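Local coordinates for Lmo2812 protein (PDB 5ZQA) that probably trims peptidoglycan as a serine-type D-Ala-D-Ala carboxypeptidase, a penicillin-binding protein of the bacterial cell wall, at residues G217-L222 / D264-M269; I238-R243 / R247-V252. All coordinates share one frame; numbering follows the deposited sequence.

Contact 2 pairs two neighbouring strands of the five-stranded antiparallel sheet and contact 1 sets a loop against the helix on one of its faces, their centres about 8 Å apart. Along the chain the order is loop 217-222, strand segment 238-243, strand segment 247-252 and helix segment 264-269, so contact 2 is nested inside the loop that contact 1 closes. Strand 246-255 runs on into helix 258-272, which lies on the sheet face bearing Ala241, Val248 and Ser250, while helix 175-188 packs on the other face. The two contacts touch where Gln220 O meets Arg243 NH2 at 3.0 Å, a probable hydrogen bond. Together they join the start of strand 222-230, which carries the predicted substrate-binding Lys226, to the hairpin and the C-terminal helix.

Contact 1: residues G217-L222 / D264-M269; sequences GSIQGL and DTEKLM
Ile219 and Glu266 mark the nearest approach of the two backbones, 7.6 Å between their CA atoms, where a type II beta turn from Ile219 to Leu222 faces the flank of helix 258-272. The turn is closed by Leu222 N bonding to Ile219 O, and Gly221 fits its third position because the positive phi there would press a side chain against the preceding carbonyl. With the turn so shaped, Ile219 and Leu222 both point toward the helix. In Ile219, CG1 stands anti to the carbonyl carbon (chi1 -63°), and the extended chi2 (-178°) carries CD1 out to the helix. Ile219 CD1 lies against the aliphatic part of Glu266, 4.0 Å from Glu266 CG, and is 4.2 Å from Met269 CG. Glu266 suits an exposed helix position: its methylenes supply the apolar surface while the carboxylate extends beyond the contact. Met269, about one helical turn further on, bends at chi2 (-59°), which carries its terminal methyl over to Leu222; Met269 CE and Leu222 CD1 meet at 3.9 Å, the two side chains crossing at about a right angle. Flexible and unbranched, methionine suits a place where one side chain meets several partners: Met269 also touches Ala241, Val248 and Ser250. Thr265 and Leu222 both touch Leu215, extending the apolar layer. No hydrogen bond or salt bridge links the two segments, so the turn is held to the helix by dispersion forces and the burial of methyl groups, while a backbone bond between Gly221 and Glu242 gives it one polar tie to strand 236-243.

Contact 2: residues I238-R243 / R247-V252; sequences IGTAER and RVISIV
Thr240 turns OG1 anti to its own nitrogen (chi1 -172°), and Arg247, extended through chi2, bends at chi3 (-66°) to bring its guanidinium back across the neighbouring strand. The two groups meet at Thr240 OG1, which accepts from Arg247 NH1 at 2.9 Å, lying almost in the guanidinium plane, and donates to Val248 O, also at 2.9 Å. A small hydroxyl suits this spot because it can accept and donate at once. Val248 O takes a second bond from Ala241 N, 3.2 Å away; the two donors approach from opposite faces of the carbonyl plane. Over one guanidinium face lies CB of Glu242, 3.6 Å from Arg247 NH2, while Glu242 OE1 makes only a long salt bridge to Arg247 NH2 at 3.7 Å. Asp223 on strand 222-230 forms a salt bridge to NH1 and probably offsets much of the charge. These strands form an antiparallel beta hairpin in the central sheet of the transpeptidase-type domain shared by penicillin-binding proteins and serine beta-lactamases, with Gly239-Ser250 and Ala241-Val248 as hydrogen-bonded pairs. Gly239 suits its place across from Ser250, whose OG comes close to the glycine CA on the face where a side chain would stand. On the face shared with Thr240, Ile238 and Ile251 lie side by side, CG1 of Ile238 touching CD1 of Ile251 at 3.6 Å. Beside them Ile249 brings CG2 to CG2 of Ile238, and Ile238 and Ile249 both touch Ser182 of helix 175-188, as Thr240 does Ile186.

Contact 1: residues G217-L222 / D264-M269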
ATOM      1  N   GLY A 217     -12.295 -12.118  -0.940  1.00 16.71           N
ATOM      2  CA  GLY A 217     -13.332 -13.119  -1.136  1.00 18.96           C
ATOM      3  C   GLY A 217     -12.812 -14.466  -1.614  1.00 23.62           C
ATOM      4  O   GLY A 217     -13.589 -15.413  -1.770  1.00 21.40           O
ATOM      5  N   SER A 218     -11.503 -14.556  -1.850  1.00 18.82           N
ATOM      6  CA  SER A 218     -10.883 -15.803  -2.308  1.00 16.03           C
ATOM      7  C   SER A 218     -10.048 -16.491  -1.233  1.00 18.00           C
ATOM      8  O   SER A 218      -9.858 -17.708  -1.255  1.00 19.27           O
ATOM      9  CB  SER A 218     -10.008 -15.534  -3.526  1.00 17.55           C
ATOM     10  OG  SER A 218     -10.808 -15.158  -4.631  1.00 30.95           O
ATOM     11  N   ILE A 219      -9.530 -15.699  -0.303  1.00 16.96           N
ATOM     12  CA  ILE A 219      -8.780 -16.225   0.834  1.00 13.15           C
ATOM     13  C   ILE A 219      -9.529 -15.840   2.088  1.00 15.35           C
ATOM     14  O   ILE A 219      -9.736 -14.652   2.352  1.00 13.55           O
ATOM     15  CB  ILE A 219      -7.344 -15.667   0.893  1.00 13.20           C
ATOM     16  CG1 ILE A 219      -6.553 -16.094  -0.347  1.00 19.34           C
ATOM     17  CG2 ILE A 219      -6.648 -16.137   2.163  1.00 16.12           C
ATOM     18  CD1 ILE A 219      -5.111 -15.638  -0.347  1.00 18.40           C
ATOM     19  N   GLN A 220      -9.953 -16.834   2.859  1.00 14.77           N
ATOM     20  CA  GLN A 220     -10.719 -16.546   4.059  1.00 14.56           C
ATOM     21  C   GLN A 220      -9.891 -15.683   4.997  1.00 13.79           C
ATOM     22  O   GLN A 220      -8.699 -15.922   5.187  1.00 13.84           O
ATOM     23  CB  GLN A 220     -11.160 -17.842   4.753  1.00 14.55           C
ATOM     24  CG  GLN A 220     -12.157 -17.617   5.868  1.00 16.19           C
ATOM     25  CD  GLN A 220     -11.506 -17.229   7.174  1.00 17.48           C
ATOM     26  OE1 GLN A 220     -10.408 -17.690   7.494  1.00 18.94           O
ATOM     27  NE2 GLN A 220     -12.176 -16.375   7.940  1.00 16.59           N
ATOM     28  N   GLY A 221     -10.526 -14.651   5.544  1.00 12.98           N
ATOM     29  CA  GLY A 221      -9.873 -13.790   6.510  1.00 12.53           C
ATOM     30  C   GLY A 221      -9.044 -12.669   5.899  1.00 13.14           C
ATOM     31  O   GLY A 221      -8.579 -11.793   6.621  1.00 12.25           O
ATOM     32  N   LEU A 222      -8.848 -12.690   4.583  1.00 10.94           N
ATOM     33  CA  LEU A 222      -8.013 -11.671   3.944  1.00 11.31           C
ATOM     34  C   LEU A 222      -8.756 -10.343   3.850  1.00 12.64           C
ATOM     35  O   LEU A 222      -9.865 -10.290   3.313  1.00 14.61           O
ATOM     36  CB  LEU A 222      -7.562 -12.125   2.550  1.00 12.60           C
ATOM     37  CG  LEU A 222      -6.577 -11.146   1.900  1.00 12.85           C
ATOM     38  CD1 LEU A 222      -5.179 -11.702   1.921  1.00 18.79           C
ATOM     39  CD2 LEU A 222      -6.985 -10.765   0.492  1.00 16.99           C
ATOM     40  N   ASP A 264       1.453 -16.317  -5.561  1.00 10.62           N
ATOM     41  CA  ASP A 264       2.492 -16.302  -4.527  1.00  9.82           C
ATOM     42  C   ASP A 264       1.891 -16.016  -3.155  1.00 10.62           C
ATOM     43  O   ASP A 264       2.284 -16.629  -2.161  1.00 11.04           O
ATOM     44  CB  ASP A 264       3.570 -15.240  -4.803  1.00 12.12           C
ATOM     45  CG  ASP A 264       4.433 -15.545  -6.021  1.00 13.78           C
ATOM     46  OD1 ASP A 264       4.438 -16.693  -6.519  1.00 15.33           O
ATOM     47  OD2 ASP A 264       5.124 -14.600  -6.471  1.00 15.07           O
ATOM     48  N   THR A 265       0.968 -15.057  -3.099  1.00  9.40           N
ATOM     49  CA  THR A 265       0.333 -14.695  -1.841  1.00 11.20           C
ATOM     50  C   THR A 265      -0.461 -15.860  -1.267  1.00 11.92           C
ATOM     51  O   THR A 265      -0.459 -16.068  -0.054  1.00 11.97           O
ATOM     52  CB  THR A 265      -0.566 -13.462  -2.018  1.00  8.79           C
ATOM     53  OG1 THR A 265       0.256 -12.363  -2.404  1.00  9.86           O
ATOM     54  CG2 THR A 265      -1.285 -13.094  -0.721  1.00  9.93           C
ATOM     55  N   GLU A 266      -1.108 -16.646  -2.129  1.00 10.05           N
ATOM     56  CA  GLU A 266      -1.817 -17.840  -1.649  1.00 11.82           C
ATOM     57  C   GLU A 266      -0.865 -18.792  -0.925  1.00 10.62           C
ATOM     58  O   GLU A 266      -1.189 -19.305   0.145  1.00 12.54           O
ATOM     59  CB  GLU A 266      -2.504 -18.581  -2.799  1.00 13.34           C
ATOM     60  CG  GLU A 266      -3.719 -17.879  -3.371  1.00 15.42           C
ATOM     61  CD  GLU A 266      -4.371 -18.699  -4.477  1.00 24.85           C
ATOM     62  OE1 GLU A 266      -4.981 -19.745  -4.168  1.00 29.68           O
ATOM     63  OE2 GLU A 266      -4.253 -18.311  -5.657  1.00 33.29           O
ATOM     64  N   LYS A 267       0.304 -19.019  -1.514  1.00 10.06           N
ATOM     65  CA  LYS A 267       1.304 -19.900  -0.921  1.00  9.87           C
ATOM     66  C   LYS A 267       1.809 -19.353   0.413  1.00 11.59           C
ATOM     67  O   LYS A 267       1.999 -20.101   1.371  1.00 13.55           O
ATOM     68  CB  LYS A 267       2.464 -20.094  -1.888  1.00 11.85           C
ATOM     69  CG  LYS A 267       2.107 -20.955  -3.086  1.00 13.03           C
ATOM     70  CD  LYS A 267       3.271 -20.991  -4.042  1.00 14.50           C
ATOM     71  CE  LYS A 267       2.981 -21.857  -5.258  1.00 16.20           C
ATOM     72  NZ  LYS A 267       4.034 -21.603  -6.280  1.00 18.33           N
ATOM     73  N   LEU A 268       2.007 -18.037   0.479  1.00 11.79           N
ATOM     74  CA  LEU A 268       2.505 -17.418   1.705  1.00 10.21           C
ATOM     75  C   LEU A 268       1.460 -17.459   2.816  1.00 10.26           C
ATOM     76  O   LEU A 268       1.799 -17.675   3.990  1.00 11.11           O
ATOM     77  CB  LEU A 268       2.940 -15.967   1.441  1.00 10.15           C
ATOM     78  CG  LEU A 268       4.192 -15.820   0.569  1.00  9.00           C
ATOM     79  CD1 LEU A 268       4.334 -14.384   0.099  1.00 12.55           C
ATOM     80  CD2 LEU A 268       5.440 -16.242   1.339  1.00 12.32           C
ATOM     81  N   MET A 269       0.192 -17.271   2.455  1.00 11.00           N
ATOM     82  CA  MET A 269      -0.875 -17.315   3.448  1.00 12.10           C
ATOM     83  C   MET A 269      -1.021 -18.734   4.009  1.00 15.76           C
ATOM     84  O   MET A 269      -1.277 -18.903   5.205  1.00 14.78           O
ATOM     85  CB  MET A 269      -2.193 -16.807   2.842  1.00 13.60           C
ATOM     86  CG  MET A 269      -2.240 -15.280   2.676  1.00 13.86           C
ATOM     87  SD  MET A 269      -2.009 -14.457   4.276  1.00 16.34           S
ATOM     88  CE  MET A 269      -1.957 -12.719   3.816  1.00 13.49           C
TER

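Contact 2: residues I238-R243 / R247-V252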
ATOM      1  N   ILE A 238       1.093  -6.412  -0.897  1.00  7.45           N
ATOM      2  CA  ILE A 238       1.123  -6.635   0.543  1.00  7.27           C
ATOM      3  C   ILE A 238      -0.249  -7.154   0.937  1.00  7.44           C
ATOM      4  O   ILE A 238      -1.257  -6.481   0.728  1.00  8.36           O
ATOM      5  CB  ILE A 238       1.470  -5.359   1.331  1.00  7.84           C
ATOM      6  CG1 ILE A 238       2.896  -4.925   1.003  1.00  7.96           C
ATOM      7  CG2 ILE A 238       1.365  -5.612   2.846  1.00  7.21           C
ATOM      8  CD1 ILE A 238       3.312  -3.589   1.614  1.00  8.70           C
ATOM      9  N   GLY A 239      -0.281  -8.379   1.456  1.00  8.14           N
ATOM     10  CA  GLY A 239      -1.518  -8.985   1.910  1.00  8.94           C
ATOM     11  C   GLY A 239      -1.596  -9.030   3.423  1.00  7.83           C
ATOM     12  O   GLY A 239      -0.576  -9.044   4.094  1.00  8.20           O
ATOM     13  N   THR A 240      -2.812  -9.058   3.959  1.00  7.23           N
ATOM     14  CA  THR A 240      -2.975  -9.320   5.381  1.00  9.08           C
ATOM     15  C   THR A 240      -4.280 -10.073   5.602  1.00  9.20           C
ATOM     16  O   THR A 240      -5.269  -9.871   4.879  1.00  9.52           O
ATOM     17  CB  THR A 240      -2.909  -8.023   6.225  1.00  8.56           C
ATOM     18  OG1 THR A 240      -2.893  -8.371   7.618  1.00  9.93           O
ATOM     19  CG2 THR A 240      -4.072  -7.082   5.933  1.00  8.71           C
ATOM     20  N   ALA A 241      -4.245 -10.977   6.572  1.00 10.25           N
ATOM     21  CA  ALA A 241      -5.385 -11.820   6.918  1.00  9.11           C
ATOM     22  C   ALA A 241      -5.326 -12.132   8.397  1.00 10.57           C
ATOM     23  O   ALA A 241      -4.238 -12.239   8.958  1.00  9.40           O
ATOM     24  CB  ALA A 241      -5.363 -13.112   6.114  1.00  9.85           C
ATOM     25  N   GLU A 242      -6.488 -12.292   9.021  1.00 11.12           N
ATOM     26  CA  GLU A 242      -6.556 -12.706  10.422  1.00 10.98           C
ATOM     27  C   GLU A 242      -7.457 -13.930  10.554  1.00 13.08           C
ATOM     28  O   GLU A 242      -8.548 -13.971   9.967  1.00 13.29           O
ATOM     29  CB  GLU A 242      -7.080 -11.569  11.308  1.00 13.62           C
ATOM     30  CG  GLU A 242      -7.105 -11.918  12.789  1.00 17.85           C
ATOM     31  CD  GLU A 242      -7.690 -10.807  13.647  1.00 25.71           C
ATOM     32  OE1 GLU A 242      -8.616 -10.109  13.178  1.00 33.25           O
ATOM     33  OE2 GLU A 242      -7.221 -10.635  14.793  1.00 33.19           O
ATOM     34  N   ARG A 243      -6.969 -14.928  11.289  1.00 12.29           N
ATOM     35  CA  ARG A 243      -7.738 -16.129  11.624  1.00 12.50           C
ATOM     36  C   ARG A 243      -7.451 -16.530  13.054  1.00 12.80           C
ATOM     37  O   ARG A 243      -6.295 -16.614  13.446  1.00 13.97           O
ATOM     38  CB  ARG A 243      -7.384 -17.295  10.711  1.00 12.39           C
ATOM     39  CG  ARG A 243      -7.647 -17.050   9.245  1.00 13.05           C
ATOM     40  CD  ARG A 243      -7.181 -18.226   8.413  1.00 14.21           C
ATOM     41  NE  ARG A 243      -7.323 -17.930   6.996  1.00 13.15           N
ATOM     42  CZ  ARG A 243      -6.754 -18.624   6.021  1.00 13.06           C
ATOM     43  NH1 ARG A 243      -6.000 -19.683   6.301  1.00 15.14           N
ATOM     44  NH2 ARG A 243      -6.941 -18.262   4.764  1.00 14.26           N
ATOM     45  N   ARG A 247      -3.000 -12.548  13.245  1.00  9.48           N
ATOM     46  CA  ARG A 247      -2.898 -11.839  11.976  1.00 11.23           C
ATOM     47  C   ARG A 247      -1.526 -12.042  11.353  1.00  9.60           C
ATOM     48  O   ARG A 247      -0.508 -12.049  12.053  1.00 10.24           O
ATOM     49  CB  ARG A 247      -3.179 -10.342  12.167  1.00  9.90           C
ATOM     50  CG  ARG A 247      -3.013  -9.533  10.868  1.00  9.23           C
ATOM     51  CD  ARG A 247      -3.499  -8.078  10.987  1.00  9.45           C
ATOM     52  NE  ARG A 247      -4.948  -8.007  11.192  1.00 11.69           N
ATOM     53  CZ  ARG A 247      -5.852  -8.100  10.218  1.00 10.66           C
ATOM     54  NH1 ARG A 247      -5.471  -8.265   8.960  1.00 10.46           N
ATOM     55  NH2 ARG A 247      -7.154  -8.035  10.507  1.00 13.48           N
ATOM     56  N   VAL A 248      -1.504 -12.228  10.035  1.00  9.15           N
ATOM     57  CA  VAL A 248      -0.232 -12.310   9.328  1.00  8.78           C
ATOM     58  C   VAL A 248      -0.212 -11.242   8.249  1.00  8.10           C
ATOM     59  O   VAL A 248      -1.266 -10.749   7.821  1.00  9.27           O
ATOM     60  CB  VAL A 248       0.020 -13.701   8.705  1.00 11.35           C
ATOM     61  CG1 VAL A 248      -0.001 -14.785   9.799  1.00 11.52           C
ATOM     62  CG2 VAL A 248      -0.993 -14.007   7.612  1.00 12.55           C
ATOM     63  N   ILE A 249       0.996 -10.847   7.861  1.00  6.60           N
ATOM     64  CA  ILE A 249       1.191  -9.913   6.767  1.00  6.61           C
ATOM     65  C   ILE A 249       2.152 -10.546   5.775  1.00  8.79           C
ATOM     66  O   ILE A 249       3.238 -10.996   6.150  1.00  9.12           O
ATOM     67  CB  ILE A 249       1.732  -8.570   7.258  1.00  7.29           C
ATOM     68  CG1 ILE A 249       0.680  -7.879   8.130  1.00  8.72           C
ATOM     69  CG2 ILE A 249       2.095  -7.677   6.066  1.00  9.31           C
ATOM     70  CD1 ILE A 249       1.180  -6.593   8.773  1.00 10.96           C
ATOM     71  N   SER A 250       1.732 -10.616   4.515  1.00  7.30           N
ATOM     72  CA  SER A 250       2.578 -11.171   3.461  1.00  8.66           C
ATOM     73  C   SER A 250       3.078 -10.063   2.552  1.00  8.19           C
ATOM     74  O   SER A 250       2.369  -9.092   2.303  1.00  7.89           O
ATOM     75  CB  SER A 250       1.805 -12.213   2.651  1.00  9.55           C
ATOM     76  OG  SER A 250       0.694 -11.616   1.991  1.00 10.19           O
ATOM     77  N   ILE A 251       4.309 -10.210   2.069  1.00  7.94           N
ATOM     78  CA  ILE A 251       4.898  -9.257   1.136  1.00  7.69           C
ATOM     79  C   ILE A 251       5.383  -9.983  -0.116  1.00  8.17           C
ATOM     80  O   ILE A 251       6.138 -10.951  -0.010  1.00  8.79           O
ATOM     81  CB  ILE A 251       6.112  -8.526   1.738  1.00  9.11           C
ATOM     82  CG1 ILE A 251       5.842  -8.058   3.174  1.00 14.59           C
ATOM     83  CG2 ILE A 251       6.544  -7.395   0.817  1.00  9.71           C
ATOM     84  CD1 ILE A 251       4.867  -6.986   3.247  1.00 15.11           C
ATOM     85  N   VAL A 252       4.947  -9.515  -1.286  1.00  6.91           N
ATOM     86  CA  VAL A 252       5.384 -10.020  -2.587  1.00  8.39           C
ATOM     87  C   VAL A 252       5.900  -8.859  -3.422  1.00  8.46           C
ATOM     88  O   VAL A 252       5.168  -7.902  -3.656  1.00  8.16           O
ATOM     89  CB  VAL A 252       4.226 -10.729  -3.331  1.00  8.50           C
ATOM     90  CG1 VAL A 252       4.538 -10.889  -4.819  1.00 11.69           C
ATOM     91  CG2 VAL A 252       3.934 -12.074  -2.674  1.00 11.64           C
TER